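Local coordinates for uncharacterized protein Af_0446 (Archaeoglobus fulgidus DSM 4304, PDB 3BUT), which is of unknown function but probably binds lipid and has a late embryogenesis abundant-type fold built of antiparallel beta strands, at residues E4-M9 / I20-K25; S37-T42 / L69-R74; R97-P102 / V115-S120. The protein carries 4 engineered substitutions. One frame throughout, in Å; residues are numbered along the deposited sequence.

Contact 1: residues E4-M9 / I20-K25; sequences ESVKAM and IVALAK
Two side chains on the strand 4-9 take up the crowded first torsion, with the outer atom between the backbone N and the carbonyl carbon: Ser5 puts OG there (chi1 72°) and the selenomethionine Met9 puts CG there (chi1 38°). Ser5 OG thereby lies alongside the Lys25 side chain, 3.6 Å from Lys25 CB, and also reaches a water 2.8 Å away. That water donates to Leu23 O over another 2.8 Å, so the carbonyl oxygen of Leu23 is gripped twice, once by the water and once by the N-H of Lys7, which comes in from above the carbonyl plane. At the other end Met9 CG packs 4.2 Å from Val21 CB. The extended second torsion of Met9 carries SE out beside Leu23, a loose 4.5 Å from Leu23 CD1, before the chain bends at its third. These strands form a beta hairpin, antiparallel at 164°, whose first strand is outermost, within this chain, in the three-stranded sheet. Lys7 and Leu23 make one hydrogen-bonded pair, and Met9 and Val21 another, with Val21 N meeting Met9 O at 2.8 Å almost along the C=O axis. Near the start of the first strand Glu4 N gives a short, straight bond of 2.7 Å to Lys25 O, whereas the buried Ser5 N has no partner in the model. Ala22 and Ala24 are buried on the face away from Ser5, Lys7 and Met9, where Val6 CG1 only brushes Ala22 CB at 4.5 Å and Ala24 packs on Phe71. Ile20 keeps its outer end turned away from the hairpin partner and packs on Leu127 of the second subunit.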
ATOM      1  N   GLU A   4       4.808 -29.337 -10.348  1.00 13.99           N
ATOM      2  CA  GLU A   4       6.103 -29.139 -11.014  1.00 19.29           C
ATOM      3  C   GLU A   4       6.700 -27.742 -10.780  1.00 18.71           C
ATOM      4  O   GLU A   4       7.904 -27.611 -10.535  1.00 17.28           O
ATOM      5  CB  GLU A   4       6.000 -29.436 -12.517  1.00 25.68           C
ATOM      6  CG  GLU A   4       5.324 -30.767 -12.888  1.00 24.28           C
ATOM      7  CD  GLU A   4       6.279 -31.940 -12.956  1.00 43.84           C
ATOM      8  OE1 GLU A   4       6.842 -32.325 -11.907  1.00 55.80           O
ATOM      9  OE2 GLU A   4       6.451 -32.495 -14.062  1.00 65.56           O
ATOM     10  N   SER A   5       5.855 -26.714 -10.857  1.00 13.38           N
ATOM     11  CA  SER A   5       6.256 -25.320 -10.639  1.00 15.43           C
ATOM     12  C   SER A   5       5.048 -24.451 -10.303  1.00 19.78           C
ATOM     13  O   SER A   5       3.926 -24.779 -10.678  1.00 19.06           O
ATOM     14  CB  SER A   5       6.945 -24.753 -11.884  1.00 24.45           C
ATOM     15  OG  SER A   5       6.010 -24.538 -12.929  1.00 30.36           O
ATOM     16  N   VAL A   6       5.285 -23.356  -9.580  1.00 21.76           N
ATOM     17  CA  VAL A   6       4.271 -22.328  -9.330  1.00 19.10           C
ATOM     18  C   VAL A   6       4.878 -20.971  -9.660  1.00 21.52           C
ATOM     19  O   VAL A   6       5.984 -20.655  -9.220  1.00 24.14           O
ATOM     20  CB  VAL A   6       3.775 -22.268  -7.854  1.00 23.24           C
ATOM     21  CG1 VAL A   6       2.439 -21.536  -7.776  1.00 30.38           C
ATOM     22  CG2 VAL A   6       3.642 -23.647  -7.237  1.00 21.42           C
ATOM     23  N   LYS A   7       4.155 -20.183 -10.448  1.00 21.77           N
ATOM     24  CA  LYS A   7       4.587 -18.836 -10.823  1.00 22.40           C
ATOM     25  C   LYS A   7       3.485 -17.820 -10.554  1.00 25.81           C
ATOM     26  O   LYS A   7       2.357 -17.967 -11.033  1.00 32.45           O
ATOM     27  CB  LYS A   7       5.012 -18.786 -12.295  1.00 19.87           C
ATOM     28  CG  LYS A   7       6.518 -18.910 -12.535  1.00 44.38           C
ATOM     29  CD  LYS A   7       7.001 -20.360 -12.532  1.00 73.81           C
ATOM     30  CE  LYS A   7       8.497 -20.446 -12.810  1.00 78.24           C
ATOM     31  NZ  LYS A   7       9.002 -21.845 -12.741  1.00 76.04           N
ATOM     32  N   ALA A   8       3.820 -16.792  -9.779  1.00 30.96           N
ATOM     33  CA  ALA A   8       2.886 -15.719  -9.466  1.00 19.63           C
ATOM     34  C   ALA A   8       3.106 -14.525 -10.380  1.00 22.16           C
ATOM     35  O   ALA A   8       4.238 -14.217 -10.757  1.00 21.55           O
ATOM     36  CB  ALA A   8       3.016 -15.303  -8.006  1.00 26.75           C
HETATM   37  N   MSE A   9       2.009 -13.869 -10.740  1.00 14.38           N
HETATM   38  CA  MSE A   9       2.049 -12.632 -11.509  1.00 18.71           C
HETATM   39  C   MSE A   9       0.841 -11.788 -11.143  1.00 17.34           C
HETATM   40  O   MSE A   9      -0.121 -12.298 -10.569  1.00 17.99           O
HETATM   41  CB  MSE A   9       2.066 -12.916 -13.012  1.00 13.23           C
HETATM   42  CG  MSE A   9       1.193 -14.068 -13.434  1.00 37.08           C
HETATM   43 SE   MSE A   9       1.137 -14.271 -15.350  1.00 43.74          SE
HETATM   44  CE  MSE A   9       2.971 -13.761 -15.798  1.00 64.59           C
ATOM     45  N   ILE A  20      -4.173 -11.329  -7.983  1.00 19.85           N
ATOM     46  CA  ILE A  20      -2.911 -12.024  -8.120  1.00 24.45           C
ATOM     47  C   ILE A  20      -3.242 -13.336  -8.816  1.00 24.06           C
ATOM     48  O   ILE A  20      -4.229 -13.983  -8.475  1.00 24.71           O
ATOM     49  CB  ILE A  20      -2.243 -12.264  -6.748  1.00 17.79           C
ATOM     50  CG1 ILE A  20      -1.980 -10.924  -6.050  1.00 21.09           C
ATOM     51  CG2 ILE A  20      -0.935 -13.040  -6.906  1.00 29.89           C
ATOM     52  CD1 ILE A  20      -1.657 -11.031  -4.561  1.00 30.75           C
ATOM     53  N   VAL A  21      -2.439 -13.706  -9.811  1.00 23.39           N
ATOM     54  CA  VAL A  21      -2.650 -14.942 -10.549  1.00 18.28           C
ATOM     55  C   VAL A  21      -1.501 -15.894 -10.268  1.00 22.87           C
ATOM     56  O   VAL A  21      -0.343 -15.564 -10.516  1.00 18.60           O
ATOM     57  CB  VAL A  21      -2.762 -14.699 -12.080  1.00 22.36           C
ATOM     58  CG1 VAL A  21      -3.111 -15.994 -12.811  1.00 24.52           C
ATOM     59  CG2 VAL A  21      -3.797 -13.637 -12.391  1.00 19.95           C
ATOM     60  N   ALA A  22      -1.832 -17.066  -9.734  1.00 20.48           N
ATOM     61  CA  ALA A  22      -0.868 -18.137  -9.544  1.00 21.86           C
ATOM     62  C   ALA A  22      -1.049 -19.148 -10.667  1.00 24.92           C
ATOM     63  O   ALA A  22      -2.175 -19.519 -10.987  1.00 23.28           O
ATOM     64  CB  ALA A  22      -1.069 -18.798  -8.186  1.00 21.60           C
ATOM     65  N   LEU A  23       0.057 -19.564 -11.280  1.00 25.20           N
ATOM     66  CA  LEU A  23       0.026 -20.585 -12.323  1.00 27.67           C
ATOM     67  C   LEU A  23       0.800 -21.818 -11.885  1.00 28.58           C
ATOM     68  O   LEU A  23       2.028 -21.793 -11.814  1.00 39.70           O
ATOM     69  CB  LEU A  23       0.593 -20.062 -13.646  1.00 21.44           C
ATOM     70  CG  LEU A  23      -0.094 -18.897 -14.362  1.00 28.07           C
ATOM     71  CD1 LEU A  23       0.549 -18.692 -15.718  1.00 34.03           C
ATOM     72  CD2 LEU A  23      -1.593 -19.115 -14.508  1.00 32.42           C
ATOM     73  N   ALA A  24       0.072 -22.893 -11.596  1.00 25.60           N
ATOM     74  CA  ALA A  24       0.672 -24.138 -11.120  1.00 23.34           C
ATOM     75  C   ALA A  24       0.692 -25.212 -12.201  1.00 21.52           C
ATOM     76  O   ALA A  24      -0.356 -25.613 -12.703  1.00 19.12           O
ATOM     77  CB  ALA A  24      -0.071 -24.644  -9.888  1.00 24.25           C
ATOM     78  N   LYS A  25       1.891 -25.666 -12.554  1.00 13.30           N
ATOM     79  CA  LYS A  25       2.058 -26.785 -13.465  1.00 16.13           C
ATOM     80  C   LYS A  25       1.944 -28.095 -12.685  1.00 15.30           C
ATOM     81  O   LYS A  25       2.792 -28.401 -11.851  1.00 17.38           O
ATOM     82  CB  LYS A  25       3.411 -26.692 -14.180  1.00 15.39           C
ATOM     83  CG  LYS A  25       3.659 -27.738 -15.285  1.00 20.50           C
ATOM     84  CD  LYS A  25       2.905 -27.427 -16.579  1.00 47.74           C
ATOM     85  CE  LYS A  25       3.417 -28.276 -17.741  1.00 51.80           C
ATOM     86  NZ  LYS A  25       2.597 -28.126 -18.979  1.00 48.06           N
TER
HETATM   87  O   HOH W   1       4.012 -22.642 -13.545  1.00 39.78           O

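Contact 2: residues S37-T42 / L69-R74; sequences SGYHYT and LKFSLR
Tyr39 OH is the best-held polar atom, with two partners. Ser72 N donates to it at 2.8 Å and 161°, and a water 3.1 Å from Tyr39 OH in turn donates weakly to Lys70 O. The hydroxyl gets this far because CG sits between the backbone N and the carbonyl carbon, aiming the ring straight across at strand 66-76. Phe71 sends its edge onto the ring face in a T-shaped stack, planes 84° apart and centroids of the Tyr39 and Phe71 rings 4.9 Å from each other; the leading atom, Phe71 CD1, lies over the ring centre and 3.5 Å from Tyr39 CG. An alanine here, in place of the tyrosine, would lose both the hydroxyl acceptor and the aromatic face, and would probably leave Ser72 N without its bond and Phe71 less firmly packed. Tyr41 takes the same first torsion but is held more lightly: Arg74 N donates a weak bond of 3.3 Å to Tyr41 OH, Leu73 CA makes a CH-pi contact over the ring face, and Leu73 CD2 lies 3.7 Å from Tyr41 CB. Ser72 OG turns elsewhere, to a hydrogen bond with Glu19. The segments belong to different antiparallel sheets that face each other with strands 37° apart, consistent with the sandwich-like folds of the E-set clan. Strand 66-76 is outermost in its sheet within this chain, so the two tyrosine hydroxyls accept from backbone N-H groups that no neighbouring strand takes, joining the sheets by polar bonds as well as by greasy contact.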
ATOM      1  N   SER A  37     -12.249 -29.173  -9.148  1.00 12.54           N
ATOM      2  CA  SER A  37     -13.557 -28.530  -9.346  1.00 12.00           C
ATOM      3  C   SER A  37     -13.556 -27.045  -8.968  1.00 15.29           C
ATOM      4  O   SER A  37     -14.383 -26.266  -9.441  1.00 18.32           O
ATOM      5  CB  SER A  37     -14.637 -29.273  -8.569  1.00 12.27           C
ATOM      6  OG  SER A  37     -14.298 -29.322  -7.197  1.00 26.29           O
ATOM      7  N   GLY A  38     -12.618 -26.667  -8.111  1.00 13.31           N
ATOM      8  CA  GLY A  38     -12.473 -25.293  -7.683  1.00  7.56           C
ATOM      9  C   GLY A  38     -11.451 -25.214  -6.582  1.00  7.18           C
ATOM     10  O   GLY A  38     -10.715 -26.166  -6.347  1.00 19.91           O
ATOM     11  N   TYR A  39     -11.421 -24.070  -5.900  1.00 22.59           N
ATOM     12  CA  TYR A  39     -10.446 -23.806  -4.850  1.00 14.09           C
ATOM     13  C   TYR A  39     -10.935 -22.714  -3.923  1.00 11.01           C
ATOM     14  O   TYR A  39     -11.620 -21.785  -4.347  1.00 14.74           O
ATOM     15  CB  TYR A  39      -9.086 -23.416  -5.450  1.00 12.85           C
ATOM     16  CG  TYR A  39      -9.140 -22.231  -6.411  1.00 16.14           C
ATOM     17  CD1 TYR A  39      -9.505 -22.405  -7.748  1.00 21.07           C
ATOM     18  CD2 TYR A  39      -8.812 -20.944  -5.983  1.00 17.73           C
ATOM     19  CE1 TYR A  39      -9.564 -21.327  -8.626  1.00 26.22           C
ATOM     20  CE2 TYR A  39      -8.863 -19.859  -6.857  1.00 17.09           C
ATOM     21  CZ  TYR A  39      -9.231 -20.061  -8.175  1.00 20.67           C
ATOM     22  OH  TYR A  39      -9.292 -18.994  -9.044  1.00 29.89           O
ATOM     23  N   HIS A  40     -10.576 -22.841  -2.654  1.00 19.69           N
ATOM     24  CA  HIS A  40     -10.740 -21.769  -1.689  1.00 13.18           C
ATOM     25  C   HIS A  40      -9.395 -21.082  -1.490  1.00 10.41           C
ATOM     26  O   HIS A  40      -8.347 -21.738  -1.476  1.00 19.25           O
ATOM     27  CB  HIS A  40     -11.267 -22.308  -0.360  1.00 18.84           C
ATOM     28  CG  HIS A  40     -11.655 -21.236   0.611  1.00 33.11           C
ATOM     29  ND1 HIS A  40     -12.956 -20.804   0.761  1.00 53.90           N
ATOM     30  CD2 HIS A  40     -10.913 -20.501   1.472  1.00 17.52           C
ATOM     31  CE1 HIS A  40     -12.998 -19.850   1.674  1.00 49.58           C
ATOM     32  NE2 HIS A  40     -11.771 -19.644   2.118  1.00 32.29           N
ATOM     33  N   TYR A  41      -9.416 -19.761  -1.348  1.00 11.89           N
ATOM     34  CA  TYR A  41      -8.188 -19.027  -1.063  1.00 16.52           C
ATOM     35  C   TYR A  41      -8.346 -18.044   0.069  1.00 12.09           C
ATOM     36  O   TYR A  41      -9.429 -17.503   0.281  1.00 12.53           O
ATOM     37  CB  TYR A  41      -7.640 -18.331  -2.315  1.00 14.14           C
ATOM     38  CG  TYR A  41      -8.536 -17.263  -2.884  1.00 16.63           C
ATOM     39  CD1 TYR A  41      -9.557 -17.585  -3.769  1.00 17.49           C
ATOM     40  CD2 TYR A  41      -8.356 -15.924  -2.545  1.00 19.70           C
ATOM     41  CE1 TYR A  41     -10.383 -16.608  -4.292  1.00 15.18           C
ATOM     42  CE2 TYR A  41      -9.177 -14.941  -3.064  1.00 20.83           C
ATOM     43  CZ  TYR A  41     -10.185 -15.288  -3.936  1.00 15.13           C
ATOM     44  OH  TYR A  41     -11.004 -14.310  -4.452  1.00 25.03           O
ATOM     45  N   THR A  42      -7.260 -17.842   0.814  1.00 17.98           N
ATOM     46  CA  THR A  42      -7.184 -16.806   1.846  1.00 18.10           C
ATOM     47  C   THR A  42      -5.857 -16.072   1.756  1.00 19.26           C
ATOM     48  O   THR A  42      -4.825 -16.674   1.459  1.00 26.63           O
ATOM     49  CB  THR A  42      -7.343 -17.349   3.313  1.00 19.42           C
ATOM     50  OG1 THR A  42      -6.283 -18.259   3.629  1.00 34.55           O
ATOM     51  CG2 THR A  42      -8.674 -18.037   3.532  1.00 17.14           C
ATOM     52  N   LEU A  69      -2.532 -25.045 -14.134  1.00 19.42           N
ATOM     53  CA  LEU A  69      -3.731 -24.589 -13.442  1.00 22.83           C
ATOM     54  C   LEU A  69      -3.595 -23.122 -13.050  1.00 19.03           C
ATOM     55  O   LEU A  69      -2.524 -22.696 -12.632  1.00 19.45           O
ATOM     56  CB  LEU A  69      -3.971 -25.408 -12.172  1.00 24.27           C
ATOM     57  CG  LEU A  69      -3.988 -26.938 -12.172  1.00 22.95           C
ATOM     58  CD1 LEU A  69      -4.387 -27.421 -10.792  1.00 27.33           C
ATOM     59  CD2 LEU A  69      -4.909 -27.510 -13.230  1.00 29.88           C
ATOM     60  N   LYS A  70      -4.701 -22.384 -13.164  1.00 22.18           N
ATOM     61  CA  LYS A  70      -4.743 -20.953 -12.859  0.70 23.04           C
ATOM     62  C   LYS A  70      -5.609 -20.681 -11.627  1.00 26.47           C
ATOM     63  O   LYS A  70      -6.784 -21.072 -11.571  1.00 28.53           O
ATOM     64  CB  LYS A  70      -5.261 -20.165 -14.077  0.70 17.64           C
ATOM     65  CG  LYS A  70      -5.678 -18.716 -13.805  0.70 29.49           C
ATOM     66  CD  LYS A  70      -6.468 -18.142 -14.979  0.70 30.07           C
ATOM     67  CE  LYS A  70      -7.555 -17.166 -14.520  0.70 45.46           C
ATOM     68  NZ  LYS A  70      -7.044 -15.809 -14.151  0.70 28.12           N
ATOM     69  N   PHE A  71      -5.014 -20.009 -10.647  1.00 22.57           N
ATOM     70  CA  PHE A  71      -5.694 -19.606  -9.426  1.00 23.03           C
ATOM     71  C   PHE A  71      -5.749 -18.076  -9.362  1.00 26.09           C
ATOM     72  O   PHE A  71      -4.720 -17.400  -9.316  1.00 26.28           O
ATOM     73  CB  PHE A  71      -4.990 -20.195  -8.195  1.00 25.50           C
ATOM     74  CG  PHE A  71      -4.869 -21.700  -8.222  1.00 22.50           C
ATOM     75  CD1 PHE A  71      -5.928 -22.505  -7.817  1.00 19.79           C
ATOM     76  CD2 PHE A  71      -3.697 -22.310  -8.650  1.00 25.98           C
ATOM     77  CE1 PHE A  71      -5.830 -23.895  -7.848  1.00 18.66           C
ATOM     78  CE2 PHE A  71      -3.587 -23.693  -8.686  1.00 22.17           C
ATOM     79  CZ  PHE A  71      -4.655 -24.489  -8.277  1.00 29.43           C
ATOM     80  N   SER A  72      -6.962 -17.538  -9.395  1.00 19.83           N
ATOM     81  CA  SER A  72      -7.178 -16.107  -9.335  1.00 12.02           C
ATOM     82  C   SER A  72      -7.468 -15.709  -7.899  1.00 19.97           C
ATOM     83  O   SER A  72      -8.504 -16.072  -7.345  1.00 32.00           O
ATOM     84  CB  SER A  72      -8.342 -15.715 -10.245  1.00 22.01           C
ATOM     85  OG  SER A  72      -8.604 -14.327 -10.169  1.00 41.42           O
ATOM     86  N   LEU A  73      -6.546 -14.969  -7.298  1.00 20.50           N
ATOM     87  CA  LEU A  73      -6.680 -14.551  -5.913  1.00 19.33           C
ATOM     88  C   LEU A  73      -7.013 -13.075  -5.878  1.00 22.60           C
ATOM     89  O   LEU A  73      -6.171 -12.243  -6.210  1.00 27.57           O
ATOM     90  CB  LEU A  73      -5.385 -14.820  -5.144  1.00 22.38           C
ATOM     91  CG  LEU A  73      -4.599 -16.100  -5.455  1.00 33.48           C
ATOM     92  CD1 LEU A  73      -3.237 -16.058  -4.791  1.00 41.04           C
ATOM     93  CD2 LEU A  73      -5.357 -17.346  -5.033  1.00 38.64           C
ATOM     94  N   ARG A  74      -8.240 -12.753  -5.481  1.00 20.71           N
ATOM     95  CA  ARG A  74      -8.712 -11.373  -5.487  1.00 25.24           C
ATOM     96  C   ARG A  74      -8.753 -10.757  -4.095  1.00 25.29           C
ATOM     97  O   ARG A  74      -9.222 -11.376  -3.145  1.00 23.57           O
ATOM     98  CB  ARG A  74     -10.084 -11.263  -6.155  1.00 25.37           C
ATOM     99  CG  ARG A  74     -10.079 -11.586  -7.647  1.00 38.14           C
ATOM    100  CD  ARG A  74     -11.497 -11.717  -8.191  1.00 48.34           C
ATOM    101  NE  ARG A  74     -11.537 -12.498  -9.425  1.00 45.50           N
ATOM    102  CZ  ARG A  74     -11.620 -13.826  -9.479  1.00 58.97           C
ATOM    103  NH1 ARG A  74     -11.645 -14.438 -10.657  1.00 46.00           N
ATOM    104  NH2 ARG A  74     -11.669 -14.550  -8.365  1.00 51.99           N
TER
HETATM  105  O   HOH W   2      -9.702 -19.479 -12.121  1.00 40.29           O

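Contact 3: residues R97-P102 / V115-S120; sequences RVAIKP and VFLRES
Pro102 and Phe116 cross at about a right angle, with the proline ring at the edge of the phenyl ring: Pro102 CG lies in its plane, 3.9 Å from Phe116 CE2. Phe116 reaches this place with CG anti to its carbonyl carbon, and its ring edge also skirts Ile100 O. On the other face of the sheet Ala99 CB meets Leu117 CD2 at 3.7 Å. A second larger side chain of the partner segment, that of Val115, comes within 4.1 Å of Ala99 CB through its CG1. All of this sits on the hairpin of strands 93-105 and 111-123, the latter outermost, within this chain, in the four-stranded sheet. Val98 and Arg118, and likewise Ile100 and Phe116, are hydrogen-bonded pairs, the straightest links being Val98 N to Arg118 O at 2.9 Å and Phe116 N to Ile100 O at 3.0 Å. Val115 CG2 rests against the shaft of Lys101, 3.8 Å from CD of that lysine. Arg97 and Glu119 cross obliquely, touching by their aliphatic parts with Arg97 CG 3.7 Å from Glu119 CG, while guanidinium and carboxylate are turned 83° apart and not in contact. The guanidinium serves Glu44 through a salt bridge and Lys95 O through a hydrogen bond.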
ATOM      1  N   ARG A  97       0.482 -14.357   4.797  1.00 18.89           N
ATOM      2  CA  ARG A  97       0.178 -15.779   4.677  0.50 22.51           C
ATOM      3  C   ARG A  97      -0.872 -15.992   3.593  1.00 19.80           C
ATOM      4  O   ARG A  97      -1.971 -15.450   3.676  1.00 26.13           O
ATOM      5  CB  ARG A  97      -0.296 -16.342   6.022  0.50 17.58           C
ATOM      6  CG  ARG A  97       0.840 -16.653   6.987  0.50 33.08           C
ATOM      7  CD  ARG A  97       0.576 -16.150   8.403  0.50 38.19           C
ATOM      8  NE  ARG A  97       0.673 -14.693   8.480  0.50 34.89           N
ATOM      9  CZ  ARG A  97      -0.305 -13.887   8.883  0.50 14.58           C
ATOM     10  NH1 ARG A  97      -1.471 -14.383   9.281  0.50 29.21           N
ATOM     11  NH2 ARG A  97      -0.110 -12.581   8.903  0.50 16.32           N
ATOM     12  N   VAL A  98      -0.516 -16.767   2.573  1.00 25.54           N
ATOM     13  CA  VAL A  98      -1.431 -17.105   1.479  1.00 20.74           C
ATOM     14  C   VAL A  98      -1.733 -18.603   1.526  1.00 27.27           C
ATOM     15  O   VAL A  98      -0.821 -19.430   1.625  1.00 23.98           O
ATOM     16  CB  VAL A  98      -0.858 -16.704   0.095  1.00 22.33           C
ATOM     17  CG1 VAL A  98      -1.810 -17.098  -1.029  1.00 27.61           C
ATOM     18  CG2 VAL A  98      -0.594 -15.215   0.045  1.00 19.46           C
ATOM     19  N   ALA A  99      -3.017 -18.945   1.494  1.00 23.65           N
ATOM     20  CA  ALA A  99      -3.439 -20.337   1.488  1.00 19.26           C
ATOM     21  C   ALA A  99      -4.371 -20.610   0.320  1.00 24.09           C
ATOM     22  O   ALA A  99      -5.356 -19.908   0.140  1.00 26.41           O
ATOM     23  CB  ALA A  99      -4.110 -20.682   2.784  1.00 18.15           C
ATOM     24  N   ILE A 100      -4.042 -21.620  -0.480  1.00 21.67           N
ATOM     25  CA  ILE A 100      -4.929 -22.094  -1.541  1.00 18.03           C
ATOM     26  C   ILE A 100      -5.332 -23.533  -1.229  1.00 20.77           C
ATOM     27  O   ILE A 100      -4.479 -24.395  -1.025  1.00 19.52           O
ATOM     28  CB  ILE A 100      -4.286 -21.966  -2.945  1.00 21.20           C
ATOM     29  CG1 ILE A 100      -4.046 -20.495  -3.290  1.00 26.86           C
ATOM     30  CG2 ILE A 100      -5.171 -22.595  -4.022  1.00 24.52           C
ATOM     31  CD1 ILE A 100      -2.932 -20.261  -4.321  1.00 25.44           C
ATOM     32  N   LYS A 101      -6.639 -23.769  -1.173  1.00 20.53           N
ATOM     33  CA  LYS A 101      -7.205 -25.063  -0.809  1.00 21.25           C
ATOM     34  C   LYS A 101      -8.030 -25.618  -1.983  1.00 15.50           C
ATOM     35  O   LYS A 101      -9.231 -25.370  -2.060  1.00 20.38           O
ATOM     36  CB  LYS A 101      -8.075 -24.882   0.442  1.00 13.77           C
ATOM     37  CG  LYS A 101      -8.585 -26.156   1.104  1.00 38.89           C
ATOM     38  CD  LYS A 101      -9.244 -25.829   2.450  1.00 32.64           C
ATOM     39  CE  LYS A 101     -10.181 -26.931   2.920  1.00 47.25           C
ATOM     40  NZ  LYS A 101     -11.536 -26.827   2.307  1.00 43.35           N
ATOM     41  N   PRO A 102      -7.380 -26.338  -2.924  1.00 18.47           N
ATOM     42  CA  PRO A 102      -8.130 -26.877  -4.055  1.00 15.43           C
ATOM     43  C   PRO A 102      -9.014 -28.057  -3.677  1.00 21.70           C
ATOM     44  O   PRO A 102      -8.676 -28.836  -2.782  1.00 19.84           O
ATOM     45  CB  PRO A 102      -7.039 -27.318  -5.029  1.00 15.94           C
ATOM     46  CG  PRO A 102      -5.858 -27.585  -4.189  1.00 22.55           C
ATOM     47  CD  PRO A 102      -5.942 -26.660  -3.015  1.00 26.39           C
ATOM     48  N   VAL A 115      -4.152 -28.163   1.754  1.00 17.45           N
ATOM     49  CA  VAL A 115      -3.947 -26.729   1.924  1.00 14.13           C
ATOM     50  C   VAL A 115      -2.490 -26.396   1.645  1.00 19.63           C
ATOM     51  O   VAL A 115      -1.586 -26.899   2.319  1.00 21.01           O
ATOM     52  CB  VAL A 115      -4.328 -26.257   3.346  1.00 18.42           C
ATOM     53  CG1 VAL A 115      -4.232 -24.749   3.452  1.00 19.33           C
ATOM     54  CG2 VAL A 115      -5.732 -26.719   3.713  1.00 21.34           C
ATOM     55  N   PHE A 116      -2.273 -25.561   0.636  1.00 18.67           N
ATOM     56  CA  PHE A 116      -0.939 -25.106   0.283  1.00 20.66           C
ATOM     57  C   PHE A 116      -0.709 -23.721   0.864  1.00 16.63           C
ATOM     58  O   PHE A 116      -1.387 -22.772   0.499  1.00 25.52           O
ATOM     59  CB  PHE A 116      -0.750 -25.119  -1.236  1.00 15.75           C
ATOM     60  CG  PHE A 116      -0.899 -26.486  -1.843  1.00 18.39           C
ATOM     61  CD1 PHE A 116       0.161 -27.385  -1.829  1.00 25.70           C
ATOM     62  CD2 PHE A 116      -2.105 -26.882  -2.405  1.00 20.24           C
ATOM     63  CE1 PHE A 116       0.020 -28.660  -2.368  1.00 17.11           C
ATOM     64  CE2 PHE A 116      -2.255 -28.148  -2.953  1.00 28.62           C
ATOM     65  CZ  PHE A 116      -1.189 -29.039  -2.935  1.00 31.86           C
ATOM     66  N   LEU A 117       0.235 -23.627   1.795  1.00 29.65           N
ATOM     67  CA  LEU A 117       0.530 -22.373   2.477  1.00 28.50           C
ATOM     68  C   LEU A 117       1.821 -21.765   1.959  1.00 28.00           C
ATOM     69  O   LEU A 117       2.786 -22.476   1.676  1.00 32.42           O
ATOM     70  CB  LEU A 117       0.645 -22.585   3.985  1.00 28.40           C
ATOM     71  CG  LEU A 117      -0.475 -23.285   4.759  1.00 37.90           C
ATOM     72  CD1 LEU A 117       0.081 -23.830   6.063  1.00 74.09           C
ATOM     73  CD2 LEU A 117      -1.637 -22.354   5.035  1.00 55.90           C
ATOM     74  N   ARG A 118       1.823 -20.442   1.830  1.00 25.22           N
ATOM     75  CA  ARG A 118       3.019 -19.698   1.464  1.00 31.86           C
ATOM     76  C   ARG A 118       3.119 -18.470   2.360  1.00 26.22           C
ATOM     77  O   ARG A 118       2.215 -17.631   2.385  1.00 35.93           O
ATOM     78  CB  ARG A 118       2.996 -19.309  -0.020  1.00 28.01           C
ATOM     79  CG  ARG A 118       4.377 -19.068  -0.627  1.00 53.00           C
ATOM     80  CD  ARG A 118       4.716 -17.587  -0.750  1.00 53.69           C
ATOM     81  NE  ARG A 118       6.135 -17.377  -1.042  1.00 74.64           N
ATOM     82  CZ  ARG A 118       6.623 -16.367  -1.760  1.00 73.40           C
ATOM     83  NH1 ARG A 118       5.812 -15.457  -2.293  1.00 50.50           N
ATOM     84  NH2 ARG A 118       7.932 -16.273  -1.957  1.00 61.41           N
ATOM     85  N   GLU A 119       4.212 -18.393   3.115  1.00 32.51           N
ATOM     86  CA  GLU A 119       4.471 -17.270   4.012  1.00 28.47           C
ATOM     87  C   GLU A 119       5.575 -16.388   3.449  1.00 24.81           C
ATOM     88  O   GLU A 119       6.551 -16.884   2.876  1.00 29.48           O
ATOM     89  CB  GLU A 119       4.864 -17.758   5.407  1.00 30.43           C
ATOM     90  CG  GLU A 119       3.820 -18.631   6.101  1.00 48.70           C
ATOM     91  CD  GLU A 119       4.266 -19.138   7.472  1.00 51.20           C
ATOM     92  OE1 GLU A 119       5.123 -18.491   8.115  1.00 76.53           O
ATOM     93  OE2 GLU A 119       3.751 -20.190   7.910  1.00 77.35           O
ATOM     94  N   SER A 120       5.418 -15.079   3.616  1.00 20.87           N
ATOM     95  CA  SER A 120       6.429 -14.114   3.191  1.00 17.08           C
ATOM     96  C   SER A 120       6.444 -12.901   4.109  1.00 21.27           C
ATOM     97  O   SER A 120       5.627 -12.785   5.020  1.00 26.51           O
ATOM     98  CB  SER A 120       6.212 -13.692   1.735  1.00 21.60           C
ATOM     99  OG  SER A 120       4.945 -13.092   1.546  1.00 37.14           O
TER

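In the fold
Contacts 1 and 3 are surface hairpins, each pairing a strand outermost within this chain with its neighbour, one in the three-stranded and one in the four-stranded sheet; they do not touch, their nearest atoms being about 5 Å apart. Contact 2 is the buried one and lies between the sheets. Its segment 69-74 pairs with 20-25 of contact 1, and its segment 37-42 pairs with 97-102 of contact 3, so each hairpin is tied by backbone bonds to one side of it. The chemistry follows: ladders of main-chain bonds with mostly exposed or partly exposed side chains in contacts 1 and 3, aromatic rings and tyrosine hydroxyls in contact 2, where Leu73 packs on Ile100.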